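Abbfa_003403 (Acinetobacter baumannii, PDB 4ZXH) is a four-domain nonribosomal peptide synthetase, whose condensation, adenylation, carrier and thioesterase domains probably activate, join and release substrates carried on a phosphopantetheine arm. Local coordinates at residues A[68-71]-A[72-75]; A[517-520]-A[521-525]; A[802-805]-A[806-810]; A[1106-1110]-A[1111-1115]; A[1304-1307]-A[1308-1311]. All coordinates share one frame; numbering follows the deposited sequence.

Interaction 1 of 5, residues A[68-71]-A[72-75]; sequences YPLL and RVSM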
loop_
_atom_site.group_PDB
_atom_site.type_symbol
_atom_site.label_atom_id
_atom_site.label_comp_id
_atom_site.label_asym_id
_atom_site.label_seq_id
_atom_site.Cartn_x
_atom_site.Cartn_y
_atom_site.Cartn_z
ATOM N N TYR A 68 8.294 38.316 -22.179
ATOM C CA TYR A 68 8.060 36.871 -22.199
ATOM C C TYR A 68 6.710 36.526 -21.561
ATOM O O TYR A 68 6.610 36.346 -20.344
ATOM C CB TYR A 68 9.206 36.130 -21.488
ATOM C CG TYR A 68 10.568 36.501 -22.036
ATOM C CD1 TYR A 68 10.795 36.558 -23.418
ATOM C CD2 TYR A 68 11.622 36.824 -21.183
ATOM C CE1 TYR A 68 12.039 36.909 -23.933
ATOM C CE2 TYR A 68 12.874 37.185 -21.686
ATOM C CZ TYR A 68 13.079 37.228 -23.061
ATOM O OH TYR A 68 14.324 37.587 -23.557
ATOM N N PRO A 69 5.659 36.441 -22.394
ATOM C CA PRO A 69 4.286 36.194 -21.933
ATOM C C PRO A 69 4.144 34.941 -21.065
ATOM O O PRO A 69 3.249 34.893 -20.230
ATOM C CB PRO A 69 3.511 36.038 -23.236
ATOM C CG PRO A 69 4.285 36.868 -24.219
ATOM C CD PRO A 69 5.721 36.667 -23.850
ATOM N N LEU A 70 5.021 33.958 -21.247
ATOM C CA LEU A 70 4.993 32.746 -20.436
ATOM C C LEU A 70 5.000 33.085 -18.958
ATOM O O LEU A 70 4.291 32.469 -18.173
ATOM C CB LEU A 70 6.182 31.843 -20.770
ATOM C CG LEU A 70 6.242 30.467 -20.096
ATOM C CD1 LEU A 70 5.031 29.639 -20.429
ATOM C CD2 LEU A 70 7.451 29.733 -20.581
ATOM N N LEU A 71 5.782 34.094 -18.593
ATOM C CA LEU A 71 5.925 34.503 -17.208
ATOM C C LEU A 71 4.646 35.080 -16.594
ATOM O O LEU A 71 4.601 35.323 -15.393
ATOM C CB LEU A 71 7.060 35.522 -17.093
ATOM C CG LEU A 71 8.476 34.958 -17.273
ATOM C CD1 LEU A 71 9.527 36.024 -17.108
ATOM C CD2 LEU A 71 8.731 33.835 -16.276
ATOM N N ARG A 72 3.617 35.295 -17.410
ATOM C CA ARG A 72 2.343 35.833 -16.938
ATOM C C ARG A 72 1.214 34.786 -17.049
ATOM O O ARG A 72 0.035 35.120 -17.167
ATOM C CB ARG A 72 1.987 37.113 -17.720
ATOM C CG ARG A 72 3.081 38.209 -17.667
ATOM C CD ARG A 72 2.722 39.552 -18.348
ATOM N NE ARG A 72 2.249 39.431 -19.734
ATOM C CZ ARG A 72 3.022 39.521 -20.811
ATOM N NH1 ARG A 72 4.322 39.742 -20.687
ATOM N NH2 ARG A 72 2.494 39.402 -22.021
ATOM N N VAL A 73 1.584 33.510 -16.990
ATOM C CA VAL A 73 0.638 32.404 -17.157
ATOM C C VAL A 73 0.089 31.846 -15.830
ATOM O O VAL A 73 0.792 31.813 -14.826
ATOM C CB VAL A 73 1.319 31.268 -17.966
ATOM C CG1 VAL A 73 0.664 29.917 -17.732
ATOM C CG2 VAL A 73 1.336 31.612 -19.440
ATOM N N SER A 74 -1.180 31.441 -15.834
ATOM C CA SER A 74 -1.756 30.603 -14.780
ATOM C C SER A 74 -2.428 29.402 -15.456
ATOM O O SER A 74 -2.663 29.436 -16.668
ATOM C CB SER A 74 -2.748 31.390 -13.905
ATOM O OG SER A 74 -4.045 31.504 -14.477
ATOM N N MET A 75 -2.714 28.339 -14.701
ATOM C CA MET A 75 -3.236 27.099 -15.293
ATOM C C MET A 75 -4.468 26.590 -14.555
ATOM O O MET A 75 -4.410 25.605 -13.830
ATOM C CB MET A 75 -2.154 26.004 -15.318
ATOM C CG MET A 75 -0.912 26.360 -16.142
ATOM S SD MET A 75 0.437 25.157 -16.036
ATOM C CE MET A 75 1.784 26.106 -16.693
#

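Interaction 2 of 5, residues A[517-520]-A[521-525]; sequences AGIA and EYLRA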
loop_
_atom_site.group_PDB
_atom_site.type_symbol
_atom_site.label_atom_id
_atom_site.label_comp_id
_atom_site.label_asym_id
_atom_site.label_seq_id
_atom_site.Cartn_x
_atom_site.Cartn_y
_atom_site.Cartn_z
ATOM N N ALA A 517 20.553 -39.317 40.902
ATOM C CA ALA A 517 21.303 -40.513 41.211
ATOM C C ALA A 517 20.447 -41.766 41.035
ATOM O O ALA A 517 20.871 -42.742 40.411
ATOM C CB ALA A 517 21.843 -40.424 42.619
ATOM N N GLY A 518 19.234 -41.726 41.576
ATOM C CA GLY A 518 18.339 -42.870 41.542
ATOM C C GLY A 518 17.842 -43.208 40.149
ATOM O O GLY A 518 17.610 -44.379 39.830
ATOM N N ILE A 519 17.678 -42.186 39.316
ATOM C CA ILE A 519 17.230 -42.401 37.948
ATOM C C ILE A 519 18.401 -42.876 37.094
ATOM O O ILE A 519 18.243 -43.706 36.194
ATOM C CB ILE A 519 16.608 -41.128 37.367
ATOM C CG1 ILE A 519 15.324 -40.789 38.128
ATOM C CG2 ILE A 519 16.288 -41.286 35.882
ATOM C CD1 ILE A 519 14.632 -39.564 37.592
ATOM N N ALA A 520 19.590 -42.379 37.396
ATOM C CA ALA A 520 20.767 -42.831 36.672
ATOM C C ALA A 520 20.993 -44.311 36.955
ATOM O O ALA A 520 21.228 -45.108 36.046
ATOM C CB ALA A 520 21.981 -42.012 37.059
ATOM N N GLU A 521 20.887 -44.680 38.224
ATOM C CA GLU A 521 21.132 -46.055 38.628
ATOM C C GLU A 521 20.031 -46.991 38.136
ATOM O O GLU A 521 20.313 -48.110 37.731
ATOM C CB GLU A 521 21.283 -46.146 40.147
ATOM C CG GLU A 521 21.548 -47.551 40.682
ATOM C CD GLU A 521 22.788 -48.230 40.093
ATOM O OE1 GLU A 521 23.670 -47.539 39.527
ATOM O OE2 GLU A 521 22.878 -49.474 40.210
ATOM N N TYR A 522 18.785 -46.538 38.151
ATOM C CA TYR A 522 17.705 -47.337 37.588
ATOM C C TYR A 522 17.995 -47.691 36.123
ATOM O O TYR A 522 17.831 -48.845 35.702
ATOM C CB TYR A 522 16.391 -46.583 37.702
ATOM C CG TYR A 522 15.140 -47.403 37.444
ATOM C CD1 TYR A 522 14.861 -48.527 38.199
ATOM C CD2 TYR A 522 14.200 -47.008 36.488
ATOM C CE1 TYR A 522 13.710 -49.264 37.997
ATOM C CE2 TYR A 522 13.036 -47.747 36.277
ATOM C CZ TYR A 522 12.804 -48.874 37.041
ATOM O OH TYR A 522 11.666 -49.628 36.859
ATOM N N LEU A 523 18.452 -46.699 35.356
ATOM C CA LEU A 523 18.725 -46.903 33.940
ATOM C C LEU A 523 19.935 -47.835 33.730
ATOM O O LEU A 523 19.884 -48.762 32.920
ATOM C CB LEU A 523 18.947 -45.554 33.249
ATOM C CG LEU A 523 17.743 -44.610 33.133
ATOM C CD1 LEU A 523 18.155 -43.206 32.662
ATOM C CD2 LEU A 523 16.707 -45.192 32.188
ATOM N N ARG A 524 21.021 -47.595 34.454
ATOM C CA ARG A 524 22.190 -48.444 34.338
ATOM C C ARG A 524 21.821 -49.889 34.686
ATOM O O ARG A 524 22.212 -50.845 33.996
ATOM C CB ARG A 524 23.309 -47.948 35.257
ATOM C CG ARG A 524 24.663 -48.628 35.004
ATOM C CD ARG A 524 25.540 -48.561 36.220
ATOM N NE ARG A 524 24.914 -49.285 37.318
ATOM C CZ ARG A 524 25.144 -50.569 37.582
ATOM N NH1 ARG A 524 26.006 -51.254 36.836
ATOM N NH2 ARG A 524 24.529 -51.164 38.593
ATOM N N ALA A 525 21.044 -50.034 35.754
ATOM C CA ALA A 525 20.733 -51.348 36.298
ATOM C C ALA A 525 19.822 -52.134 35.361
ATOM O O ALA A 525 19.663 -53.341 35.518
ATOM C CB ALA A 525 20.097 -51.217 37.671
#

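Interaction 3 of 5, residues A[802-805]-A[806-810]; sequences RLVP and PGVMG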
loop_
_atom_site.group_PDB
_atom_site.type_symbol
_atom_site.label_atom_id
_atom_site.label_comp_id
_atom_site.label_asym_id
_atom_site.label_seq_id
_atom_site.Cartn_x
_atom_site.Cartn_y
_atom_site.Cartn_z
ATOM N N ARG A 802 28.246 -16.411 -1.858
ATOM C CA ARG A 802 29.131 -15.268 -1.646
ATOM C C ARG A 802 28.510 -14.303 -0.632
ATOM O O ARG A 802 27.290 -14.238 -0.501
ATOM C CB ARG A 802 29.388 -14.537 -2.957
ATOM C CG ARG A 802 30.189 -15.315 -3.980
ATOM C CD ARG A 802 30.239 -14.549 -5.302
ATOM N NE ARG A 802 28.889 -14.258 -5.782
ATOM C CZ ARG A 802 28.601 -13.757 -6.977
ATOM N NH1 ARG A 802 29.567 -13.486 -7.844
ATOM N NH2 ARG A 802 27.337 -13.535 -7.306
ATOM N N LEU A 803 29.345 -13.552 0.076
ATOM C CA LEU A 803 28.875 -12.560 1.040
ATOM C C LEU A 803 28.170 -11.381 0.360
ATOM O O LEU A 803 28.784 -10.642 -0.420
ATOM C CB LEU A 803 30.046 -12.051 1.871
ATOM C CG LEU A 803 30.737 -13.071 2.764
ATOM C CD1 LEU A 803 32.102 -12.560 3.159
ATOM C CD2 LEU A 803 29.895 -13.349 3.989
ATOM N N VAL A 804 26.889 -11.187 0.673
ATOM C CA VAL A 804 26.090 -10.170 -0.016
ATOM C C VAL A 804 26.533 -8.745 0.339
ATOM O O VAL A 804 27.137 -8.518 1.387
ATOM C CB VAL A 804 24.588 -10.329 0.300
ATOM C CG1 VAL A 804 24.107 -11.693 -0.141
ATOM C CG2 VAL A 804 24.319 -10.101 1.774
ATOM N N PRO A 805 26.254 -7.780 -0.550
ATOM C CA PRO A 805 26.532 -6.388 -0.181
ATOM C C PRO A 805 25.540 -5.933 0.879
ATOM O O PRO A 805 24.490 -6.558 1.010
ATOM C CB PRO A 805 26.329 -5.613 -1.491
ATOM C CG PRO A 805 26.189 -6.652 -2.569
ATOM C CD PRO A 805 25.714 -7.899 -1.915
ATOM N N PRO A 806 25.856 -4.868 1.630
ATOM C CA PRO A 806 24.846 -4.383 2.580
ATOM C C PRO A 806 23.554 -3.967 1.866
ATOM O O PRO A 806 23.601 -3.603 0.687
ATOM C CB PRO A 806 25.529 -3.186 3.239
ATOM C CG PRO A 806 27.009 -3.422 3.034
ATOM C CD PRO A 806 27.120 -4.113 1.712
ATOM N N GLY A 807 22.419 -4.061 2.561
ATOM C CA GLY A 807 21.131 -3.664 2.010
ATOM C C GLY A 807 20.464 -4.735 1.163
ATOM O O GLY A 807 19.357 -4.533 0.662
ATOM N N VAL A 808 21.133 -5.877 1.019
ATOM C CA VAL A 808 20.712 -6.932 0.102
ATOM C C VAL A 808 20.181 -8.160 0.870
ATOM O O VAL A 808 20.550 -8.389 2.027
ATOM C CB VAL A 808 21.902 -7.324 -0.817
ATOM C CG1 VAL A 808 21.550 -8.457 -1.783
ATOM C CG2 VAL A 808 22.401 -6.109 -1.578
ATOM N N MET A 809 19.309 -8.949 0.249
ATOM C CA MET A 809 18.790 -10.130 0.933
ATOM C C MET A 809 19.453 -11.427 0.487
ATOM O O MET A 809 19.902 -11.562 -0.661
ATOM C CB MET A 809 17.276 -10.215 0.756
ATOM C CG MET A 809 16.591 -8.972 1.282
ATOM S SD MET A 809 15.041 -9.313 2.108
ATOM C CE MET A 809 15.545 -10.626 3.196
ATOM N N GLY A 810 19.534 -12.375 1.415
ATOM C CA GLY A 810 20.215 -13.628 1.154
ATOM C C GLY A 810 19.859 -14.684 2.171
ATOM O O GLY A 810 18.939 -14.493 2.957
#

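Interaction 4 of 5, residues A[1106-1110]-A[1111-1115]; sequences AAEVA and IEEMA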
loop_
_atom_site.group_PDB
_atom_site.type_symbol
_atom_site.label_atom_id
_atom_site.label_comp_id
_atom_site.label_asym_id
_atom_site.label_seq_id
_atom_site.Cartn_x
_atom_site.Cartn_y
_atom_site.Cartn_z
ATOM N N ALA A 1106 -40.153 19.207 1.488
ATOM C CA ALA A 1106 -40.066 19.978 0.246
ATOM C C ALA A 1106 -40.855 19.347 -0.901
ATOM O O ALA A 1106 -41.064 19.991 -1.934
ATOM C CB ALA A 1106 -38.605 20.162 -0.166
ATOM N N ALA A 1107 -41.278 18.096 -0.728
ATOM C CA ALA A 1107 -42.103 17.442 -1.735
ATOM C C ALA A 1107 -43.418 18.178 -1.858
ATOM O O ALA A 1107 -44.104 18.433 -0.853
ATOM C CB ALA A 1107 -42.349 15.991 -1.385
ATOM N N GLU A 1108 -43.752 18.538 -3.091
ATOM C CA GLU A 1108 -45.056 19.095 -3.393
ATOM C C GLU A 1108 -46.182 18.064 -3.191
ATOM O O GLU A 1108 -45.985 16.860 -3.408
ATOM C CB GLU A 1108 -45.057 19.631 -4.823
ATOM C CG GLU A 1108 -44.177 20.869 -5.002
ATOM C CD GLU A 1108 -44.619 22.044 -4.122
ATOM O OE1 GLU A 1108 -45.824 22.126 -3.771
ATOM O OE2 GLU A 1108 -43.754 22.882 -3.780
ATOM N N VAL A 1109 -47.359 18.534 -2.782
ATOM C CA VAL A 1109 -48.508 17.649 -2.582
ATOM C C VAL A 1109 -49.670 17.932 -3.539
ATOM O O VAL A 1109 -50.724 17.297 -3.471
ATOM C CB VAL A 1109 -49.035 17.746 -1.142
ATOM C CG1 VAL A 1109 -48.035 17.124 -0.169
ATOM C CG2 VAL A 1109 -49.350 19.187 -0.790
ATOM N N ALA A 1110 -49.484 18.891 -4.427
ATOM C CA ALA A 1110 -50.488 19.166 -5.438
ATOM C C ALA A 1110 -49.826 19.121 -6.801
ATOM O O ALA A 1110 -48.850 19.831 -7.034
ATOM C CB ALA A 1110 -51.136 20.509 -5.199
ATOM N N ILE A 1111 -50.346 18.287 -7.696
ATOM C CA ILE A 1111 -49.752 18.151 -9.025
ATOM C C ILE A 1111 -49.669 19.497 -9.735
ATOM O O ILE A 1111 -48.679 19.785 -10.416
ATOM C CB ILE A 1111 -50.527 17.141 -9.892
ATOM C CG1 ILE A 1111 -49.976 15.742 -9.646
ATOM C CG2 ILE A 1111 -50.349 17.420 -11.337
ATOM C CD1 ILE A 1111 -50.234 14.785 -10.752
ATOM N N GLU A 1112 -50.677 20.337 -9.537
ATOM C CA GLU A 1112 -50.688 21.655 -10.166
ATOM C C GLU A 1112 -49.460 22.475 -9.714
ATOM O O GLU A 1112 -48.812 23.140 -10.532
ATOM C CB GLU A 1112 -52.010 22.392 -9.864
ATOM C CG GLU A 1112 -53.298 21.732 -10.479
ATOM C CD GLU A 1112 -54.033 20.713 -9.553
ATOM O OE1 GLU A 1112 -53.444 20.243 -8.549
ATOM O OE2 GLU A 1112 -55.215 20.376 -9.837
ATOM N N GLU A 1113 -49.104 22.381 -8.435
ATOM C CA GLU A 1113 -47.980 23.158 -7.908
ATOM C C GLU A 1113 -46.648 22.552 -8.321
ATOM O O GLU A 1113 -45.705 23.257 -8.674
ATOM C CB GLU A 1113 -48.057 23.267 -6.382
ATOM C CG GLU A 1113 -49.202 24.118 -5.875
ATOM C CD GLU A 1113 -49.226 25.498 -6.511
ATOM O OE1 GLU A 1113 -48.137 26.071 -6.741
ATOM O OE2 GLU A 1113 -50.334 26.013 -6.779
ATOM N N MET A 1114 -46.587 21.231 -8.254
ATOM C CA MET A 1114 -45.456 20.443 -8.742
ATOM C C MET A 1114 -45.077 20.888 -10.156
ATOM O O MET A 1114 -43.913 21.133 -10.460
ATOM C CB MET A 1114 -45.833 18.956 -8.719
ATOM C CG MET A 1114 -44.722 17.969 -8.750
ATOM S SD MET A 1114 -45.356 16.279 -8.506
ATOM C CE MET A 1114 -46.220 16.466 -6.947
ATOM N N ALA A 1115 -46.092 21.013 -11.007
ATOM C CA ALA A 1115 -45.901 21.322 -12.414
ATOM C C ALA A 1115 -45.315 22.723 -12.647
ATOM O O ALA A 1115 -44.341 22.873 -13.395
ATOM C CB ALA A 1115 -47.220 21.168 -13.155
#

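Interaction 5 of 5, residues A[1304-1307]-A[1308-1311]; sequences ENVV and AVAQ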
loop_
_atom_site.group_PDB
_atom_site.type_symbol
_atom_site.label_atom_id
_atom_site.label_comp_id
_atom_site.label_asym_id
_atom_site.label_seq_id
_atom_site.Cartn_x
_atom_site.Cartn_y
_atom_site.Cartn_z
ATOM N N GLU A 1304 -34.618 -6.094 -20.464
ATOM C CA GLU A 1304 -35.182 -6.984 -21.487
ATOM C C GLU A 1304 -36.325 -6.309 -22.257
ATOM O O GLU A 1304 -36.380 -6.365 -23.482
ATOM C CB GLU A 1304 -35.660 -8.285 -20.850
ATOM C CG GLU A 1304 -36.399 -9.220 -21.803
ATOM C CD GLU A 1304 -36.668 -10.623 -21.226
ATOM O OE1 GLU A 1304 -36.443 -10.836 -20.010
ATOM O OE2 GLU A 1304 -37.098 -11.515 -22.004
ATOM N N ASN A 1305 -37.213 -5.618 -21.547
ATOM C CA ASN A 1305 -38.393 -5.076 -22.201
ATOM C C ASN A 1305 -38.269 -3.620 -22.609
ATOM O O ASN A 1305 -39.026 -3.137 -23.451
ATOM C CB ASN A 1305 -39.623 -5.232 -21.307
ATOM C CG ASN A 1305 -39.788 -6.638 -20.779
ATOM O OD1 ASN A 1305 -40.012 -7.595 -21.537
ATOM N ND2 ASN A 1305 -39.697 -6.774 -19.465
ATOM N N VAL A 1306 -37.321 -2.905 -22.035
ATOM C CA VAL A 1306 -37.337 -1.468 -22.235
ATOM C C VAL A 1306 -36.677 -1.074 -23.562
ATOM O O VAL A 1306 -36.887 0.025 -24.065
ATOM C CB VAL A 1306 -36.674 -0.734 -21.047
ATOM C CG1 VAL A 1306 -35.153 -0.729 -21.177
ATOM C CG2 VAL A 1306 -37.234 0.675 -20.938
ATOM N N VAL A 1307 -35.908 -1.973 -24.156
ATOM C CA VAL A 1307 -35.344 -1.679 -25.469
ATOM C C VAL A 1307 -36.437 -1.416 -26.496
ATOM O O VAL A 1307 -36.350 -0.461 -27.264
ATOM C CB VAL A 1307 -34.449 -2.821 -25.992
ATOM C CG1 VAL A 1307 -33.787 -2.397 -27.304
ATOM C CG2 VAL A 1307 -33.407 -3.209 -24.942
ATOM N N ALA A 1308 -37.462 -2.264 -26.510
ATOM C CA ALA A 1308 -38.567 -2.109 -27.448
ATOM C C ALA A 1308 -39.315 -0.804 -27.167
ATOM O O ALA A 1308 -39.892 -0.193 -28.065
ATOM C CB ALA A 1308 -39.501 -3.299 -27.376
ATOM N N VAL A 1309 -39.272 -0.357 -25.921
ATOM C CA VAL A 1309 -39.884 0.921 -25.561
ATOM C C VAL A 1309 -39.122 2.087 -26.180
ATOM O O VAL A 1309 -39.721 2.968 -26.791
ATOM C CB VAL A 1309 -39.941 1.103 -24.039
ATOM C CG1 VAL A 1309 -40.452 2.480 -23.697
ATOM C CG2 VAL A 1309 -40.800 0.015 -23.423
ATOM N N ALA A 1310 -37.802 2.080 -26.021
ATOM C CA ALA A 1310 -36.941 3.103 -26.614
ATOM C C ALA A 1310 -37.147 3.181 -28.109
ATOM O O ALA A 1310 -37.303 4.277 -28.664
ATOM C CB ALA A 1310 -35.461 2.831 -26.307
ATOM N N GLN A 1311 -37.146 2.017 -28.760
ATOM C CA GLN A 1311 -37.337 1.966 -30.207
ATOM C C GLN A 1311 -38.672 2.580 -30.593
ATOM O O GLN A 1311 -38.758 3.285 -31.587
ATOM C CB GLN A 1311 -37.251 0.533 -30.709
ATOM C CG GLN A 1311 -35.841 -0.025 -30.787
ATOM C CD GLN A 1311 -35.103 0.463 -32.007
ATOM O OE1 GLN A 1311 -34.221 1.306 -31.911
ATOM N NE2 GLN A 1311 -35.469 -0.059 -33.170
#

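Interaction 1 of 5, residues A[68-71]-A[72-75]
Arg72 leaves the backbone with CG beside its own N (chi1 -56°) and bends at chi3 (-52°), which folds its guanidinium back over Pro69. Pro69 is in the short 3-10 segment 69-71 between helix 56-67 and strand 73-78 of the condensation domain, and Arg72 follows it. Pro69 CA lies over one face of the guanidinium, displaced toward its rim, and is 3.7 Å from Arg72 CZ. The proline ring adds to this, with Pro69 CB 3.7 Å from Arg72 NH2. A flat cation thus rests on an aliphatic residue. Two of its nitrogens are bonded outside the turn. Arg72 NH1 donates to the backbone O of Met65 near the end of the helix, and Arg72 NE donates to that of Trp87 on strand 81-87. These two bonds limit how the guanidinium can rotate.

The backbone of the turn is held from within. Arg72 N donates to Pro69 O at 2.9 Å. Val73 N makes a weak bond to Leu70 O at 3.1 Å as the chain straightens into the strand. The side chain of Leu71 lies about 4 Å from the bound phosphocholine lipid. Leu70 and Val73 both pack on Phe180 of helix 179-187. Between them, Leu70 CD1 is 4.3 Å from Val73 CG2.

Interaction 2 of 5, residues A[517-520]-A[521-525]
Ile519 and Leu523 lie one turn apart on helix 509-525 of the adenylation domain. Their side chains run side by side and point the same way. Ile519 CG2 is 4.2 Å from Leu523 CD1, an apolar contact between positions i and i+4. Leu523 has CG beside its own backbone N (chi1 -68°), which lays the branch along the carbonyl of the preceding turn. Leu523 CD1 is therefore also 3.6 Å from Ile519 O.

A salt bridge adds a polar link within 521-525. Glu521 bends at chi2 and brings its carboxylate to the guanidinium of Arg524. The arginine grips it side-on, with one nitrogen to each oxygen. Arg524 NE is 3.1 Å from Glu521 OE1, which lies a little out of the guanidinium plane. Arg524 NH2 reaches the syn side of Glu521 OE2 at 2.9 Å, in the guanidinium plane and nearly straight, with an N-H...O angle of 171°.

Further out, the buried face of the helix meets the rest of the domain. Leu523 packs on Ile551 of helix 543-553 and on Leu599 of strand 598-600, and Ala520 packs on Ala553. Tyr522 also touches Leu599, and its ring meets that of His526 edge-to-face.

Alpha-helical backbone bonds set the spacing of all these groups. Glu521 N and Tyr522 N bond to Ala517 O and Gly518 O. In the same way Leu523 N donates to Ile519 O at 3.1 Å, and Arg524 N to Ala520 O at 3.0 Å.

Interaction 3 of 5, residues A[802-805]-A[806-810]
Pro805 to Val808 form a type II beta turn, with Gly807 at the corner that takes a positive phi (84°). The turn is closed by a weak bond from Val808 N to Pro805 O at 3.4 Å. The side chains at its two ends also touch. Pro805 and Val808 cross at a slant, and Pro805 CD is 3.8 Å from Val808 CG2. Val808 CG2 is also 3.4 Å from Pro805 O. Val808 can use both branches because of its first torsion. CG1 lies opposite the backbone N (chi1 178°) and CG2 lies beside it. CG2 goes to the proline, while Val808 CG1 comes within 4.1 Å of Val804 CB. Val804, just before the two prolines, thus packs on the last residue of the turn.

The turn leads out of the loop that follows strand 792-797 and into strand 809-816 of the antiparallel sheet. Gly807 and Val808 both face Leu855 on strand 846-855, which makes a G1 beta bulge. Val804 also reaches the sheet, touching Leu855 and Val796.

The two prolines meet as neighbours, with Pro805 CB 3.6 Å from Pro806 CD. Neither proline nitrogen has a hydrogen to donate, but carbonyls of the loop are used. Pro806 O accepts from Asn433 ND2, on helix 428-447 of the condensation domain. Val804 O bonds to Tyr462 OH, and Pro806 packs on the same tyrosine. Further along, Val804 CG1 lies 4.2 Å from Met809 O.

Interaction 4 of 5, residues A[1106-1110]-A[1111-1115]
Met1114 reaches back from the first turn of helix 1111-1125 to Glu1108 in the loop before it. Met1114 CB is 3.6 Å from Ala1110 O and 4.0 Å from Glu1108 CB. Its CG points away from the backbone N (chi1 -161°), and the chain bends about the CG-SD bond (chi3 -56°). This turns the methyl toward the loop, where Met1114 CE is 3.6 Å from Glu1108 O.

Ala1110 is the N-cap residue, and its carbonyl starts the helical bonding. Met1114 N donates to Ala1110 O at 2.9 Å in an almost straight bond. Glu1113 N shares that oxygen weakly. Glu1108 also meets Glu1113, whose side chain is poorly ordered. Glu1108 OE1 rests 3.6 Å from Glu1113 CB, while the carboxylates stay apart and would tend to repel each other.

The arrangement belongs to the thioesterase domain, of the alpha/beta-hydrolase type. The loop comes from strand 1093-1096. Met1114 touches Ile1142 of helix 1138-1152 and Asn1246 of helix 1233-1251, while Ile1111 packs on Phe1138 and Ala1107 on helix 1233-1251.

Interaction 5 of 5, residues A[1304-1307]-A[1308-1311]
Helix 1303-1316, the last helix of the chain, brings Val1306 and Val1309 together on its buried side. The two side chains cross at an angle, and Val1306 CG2 is 4.1 Å from Val1309 CB. Val1306 CG2 stands opposite its own backbone N, which directs this branch forward along the helix to Val1309. Val1309 has a second contact. Val1309 CG2 lies beside the backbone N (chi1 175°, measured to CG1) and is 3.6 Å from Asn1305 O.

The helix follows strand 1288-1293, an outermost strand of the central sheet in the thioesterase domain, as expected for an alpha/beta-hydrolase fold. Val1306 packs on Leu1083 and Glu1082 of helix 1081-1086. Ala1310 meets His1086 of the same helix, so these two residues line one interface. Val1309 instead meets Ile1300 in the loop that leads into the helix.

Two backbone bonds hold the turns at this spacing. Ala1310 N donates to Val1306 O at 3.0 Å, with an N-H...O angle of 166°. Gln1311 N donates to Val1307 O, also at 3.0 Å. Both are ordinary i, i+4 bonds of an alpha-helix. Ala1310 CB is 3.5 Å from Val1307 O.

The polar end of Asn1305 turns back toward the preceding loop. Its ND2 donates to the backbone O of Ser1299, which ties Asn1305 to that loop. Gln1311 is exposed, and the root of its side chain stays near the preceding turn, with Gln1311 CG 3.6 Å from Val1307 O.

All five are local contacts, and none touches another. Interactions 1 and 2 are mostly buried, while interactions 3, 4 and 5 are only partly so. Interactions 4 and 5 share the thioesterase domain, on separate helices; the nearest atoms of the two contacts are about 20 Å apart. Interactions 2 and 3 share the AMP-binding range but lie about 41 Å apart at their nearest atoms. Interactions 2 and 5 each lie within a single helix, with branched apolar pairs over regular backbone bonds; interaction 2 adds a salt bridge. The others are junctions: a 3-10 turn under a guanidinium in interaction 1, a proline turn entering a strand in interaction 3, and a helix start in interaction 4.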